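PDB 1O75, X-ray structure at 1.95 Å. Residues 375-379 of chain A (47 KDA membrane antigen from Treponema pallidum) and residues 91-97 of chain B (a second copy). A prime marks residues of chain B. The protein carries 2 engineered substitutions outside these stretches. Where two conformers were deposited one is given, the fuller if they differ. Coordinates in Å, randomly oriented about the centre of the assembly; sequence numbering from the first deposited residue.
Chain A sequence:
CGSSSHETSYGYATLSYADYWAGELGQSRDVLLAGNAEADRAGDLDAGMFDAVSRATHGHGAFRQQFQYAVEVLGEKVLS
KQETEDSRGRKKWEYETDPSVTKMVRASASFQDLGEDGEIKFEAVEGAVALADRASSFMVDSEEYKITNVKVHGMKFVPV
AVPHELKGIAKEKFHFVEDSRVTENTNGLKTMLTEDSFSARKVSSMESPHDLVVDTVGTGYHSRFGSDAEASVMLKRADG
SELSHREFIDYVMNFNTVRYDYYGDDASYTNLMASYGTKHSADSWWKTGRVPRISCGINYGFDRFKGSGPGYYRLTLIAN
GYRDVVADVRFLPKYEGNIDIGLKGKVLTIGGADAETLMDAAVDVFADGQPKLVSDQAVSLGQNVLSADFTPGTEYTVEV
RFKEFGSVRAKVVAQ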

# COMPACT_ATOMS: atom_id res chain seq x y z
N SER A 375 2.02 8.10 19.81
CA SER A 375 1.47 8.46 18.50
C SER A 375 0.35 9.49 18.61
O SER A 375 -0.43 9.47 19.57
CB SER A 375 0.93 7.22 17.77
OG SER A 375 0.01 6.53 18.58
N ASP A 376 0.26 10.37 17.61
CA ASP A 376 -0.78 11.41 17.60
C ASP A 376 -0.89 12.07 18.97
O ASP A 376 -1.97 12.18 19.56
CB ASP A 376 -2.11 10.79 17.20
CG ASP A 376 -2.01 10.03 15.90
OD1 ASP A 376 -1.16 10.42 15.08
OD2 ASP A 376 -2.78 9.06 15.71
N GLN A 377 0.27 12.49 19.47
CA GLN A 377 0.42 13.12 20.76
C GLN A 377 0.60 14.62 20.57
O GLN A 377 1.63 15.07 20.06
CB GLN A 377 1.65 12.56 21.49
CG GLN A 377 1.91 13.16 22.86
CD GLN A 377 0.75 12.95 23.81
OE1 GLN A 377 0.30 11.82 24.03
NE2 GLN A 377 0.26 14.04 24.39
N ALA A 378 -0.40 15.40 20.98
CA ALA A 378 -0.32 16.85 20.87
C ALA A 378 0.72 17.31 21.88
O ALA A 378 0.82 16.76 22.97
CB ALA A 378 -1.71 17.48 21.20
N VAL A 379 1.51 18.32 21.52
CA VAL A 379 2.53 18.83 22.43
C VAL A 379 2.67 20.35 22.23
O VAL A 379 2.07 20.92 21.32
CB VAL A 379 3.91 18.17 22.17
CG1 VAL A 379 3.80 16.65 22.25
CG2 VAL A 379 4.46 18.60 20.82
N LYS B 91 -8.94 12.63 7.48
CA LYS B 91 -8.94 13.29 8.79
C LYS B 91 -8.57 12.33 9.92
O LYS B 91 -8.98 11.18 9.92
CB LYS B 91 -10.34 13.88 9.08
CG LYS B 91 -10.79 14.92 8.07
CD LYS B 91 -9.76 16.06 7.95
CE LYS B 91 -10.20 17.09 6.91
NZ LYS B 91 -9.13 18.11 6.69
N LYS B 92 -7.78 12.82 10.87
CA LYS B 92 -7.39 12.03 12.04
C LYS B 92 -7.25 13.03 13.20
O LYS B 92 -7.27 14.25 12.97
CB LYS B 92 -6.06 11.31 11.81
CG LYS B 92 -4.94 12.25 11.50
CD LYS B 92 -3.62 11.53 11.38
CE LYS B 92 -3.17 10.99 12.72
NZ LYS B 92 -1.93 10.20 12.56
N TRP B 93 -7.09 12.52 14.42
CA TRP B 93 -7.00 13.37 15.60
C TRP B 93 -5.75 13.19 16.44
O TRP B 93 -5.25 12.08 16.57
CB TRP B 93 -8.24 13.14 16.48
CG TRP B 93 -9.47 13.64 15.82
CD1 TRP B 93 -10.01 14.89 15.94
CD2 TRP B 93 -10.21 12.98 14.77
NE1 TRP B 93 -11.03 15.05 15.03
CE2 TRP B 93 -11.17 13.90 14.30
CE3 TRP B 93 -10.15 11.70 14.19
CZ2 TRP B 93 -12.07 13.59 13.26
CZ3 TRP B 93 -11.05 11.38 13.15
CH2 TRP B 93 -11.99 12.33 12.70
N GLU B 94 -5.25 14.30 16.99
CA GLU B 94 -4.07 14.29 17.83
C GLU B 94 -4.64 14.68 19.20
O GLU B 94 -5.47 15.58 19.31
CB GLU B 94 -3.04 15.28 17.30
CG GLU B 94 -2.25 14.61 16.18
CD GLU B 94 -1.63 15.58 15.24
OE1 GLU B 94 -0.90 15.13 14.32
OE2 GLU B 94 -1.87 16.80 15.42
N TYR B 95 -4.20 13.98 20.24
CA TYR B 95 -4.76 14.12 21.57
C TYR B 95 -3.85 14.47 22.72
O TYR B 95 -2.63 14.35 22.65
CB TYR B 95 -5.40 12.80 21.99
CG TYR B 95 -6.43 12.20 21.08
CD1 TYR B 95 -7.78 12.39 21.32
CD2 TYR B 95 -6.06 11.35 20.02
CE1 TYR B 95 -8.75 11.77 20.55
CE2 TYR B 95 -7.04 10.71 19.23
CZ TYR B 95 -8.38 10.93 19.51
OH TYR B 95 -9.38 10.34 18.77
N GLU B 96 -4.51 14.86 23.81
CA GLU B 96 -3.88 15.14 25.09
C GLU B 96 -4.78 14.33 26.02
O GLU B 96 -6.02 14.38 25.91
CB GLU B 96 -3.93 16.62 25.42
CG GLU B 96 -3.01 17.01 26.56
CD GLU B 96 -3.07 18.49 26.88
OE1 GLU B 96 -2.99 19.31 25.93
OE2 GLU B 96 -3.20 18.84 28.08
N THR B 97 -4.19 13.53 26.90
CA THR B 97 -5.02 12.71 27.78
C THR B 97 -4.57 12.78 29.22
O THR B 97 -3.52 13.29 29.53
CB THR B 97 -4.95 11.23 27.39
OG1 THR B 97 -3.66 10.72 27.76
CG2 THR B 97 -5.15 11.06 25.88
O HOH W 1 -5.39 9.50 15.73
O HOH W 2 -1.13 13.96 26.74

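The two stretches come from two copies of the same protein and meet through a short piece of backbone pairing. Residues 91-97 of chain B form a strand. In chain A the chain turns a corner at Asp376, and a short strand follows. The two strand axes approach to 4.5 Å, but their directions differ by 68°. Such a steep angle carries the backbones apart quickly, and the pairing amounts to a single bridge, between Gln377 and Tyr95′.

Two backbone hydrogen bonds make this bridge, and both use Tyr95′. Tyr95′ N donates to Asp376 O at 2.9 Å, with a nearly straight angle of 171°. Tyr95′ O accepts from Ala378 N at 3.0 Å, at 164°. Tyr95′ thus has both its backbone polar groups satisfied by the residues that flank Gln377. Asp376 O also lies 3.4 Å from Glu94′ CA, a CA-H...O contact. This adds a weak polarised C-H to the stronger N-H at the same carbonyl.

One salt bridge joins the side chains. Lys92′ NZ donates a hydrogen bond to Asp376 OD1 at 2.6 Å, so charge attraction and hydrogen bonding act together. The CA-to-CB bond of Lys92′ points toward chain A, and its long chain carries the ammonium group to the carboxylate.

The other carboxylate oxygen of Asp376 is engaged through water. Water 1 donates to Asp376 OD2 at 2.6 Å and to Trp93′ O at 2.7 Å. It therefore links two acceptors that could not bond to each other directly. Water 2 joins the stretches further along. Water 2 accepts from Gln377 NE2 at 2.7 Å and from Thr97′ N at 3.1 Å.

The CA-to-CB bond of Gln377 points away from chain B, yet the end of the side chain comes nearer. Gln377 NE2 also donates to Ala378 O at 3.1 Å, a bond within its own stretch that helps hold the amide in place. Gln377 NE2 lies 3.4 Å from Tyr95′ O, but the angle is poor and no hydrogen bond forms.

Van der Waals contacts fill in around these bonds. Asp376 CB lies 4.0 Å from Glu94′ CG, a carbon-carbon contact. Asp376 CB also packs against the backbone at Trp93′ O, 3.5 Å away. Ala378 points its methyl group toward chain B, and Ala378 CB comes within 3.6 Å of Tyr95′ O. The CA-to-CB bond of Tyr95′ points away, and Asp376 O sits at the edge of its ring, near the ring plane. Together the two stretches bury 337 Å², with Asp376 the most covered residue.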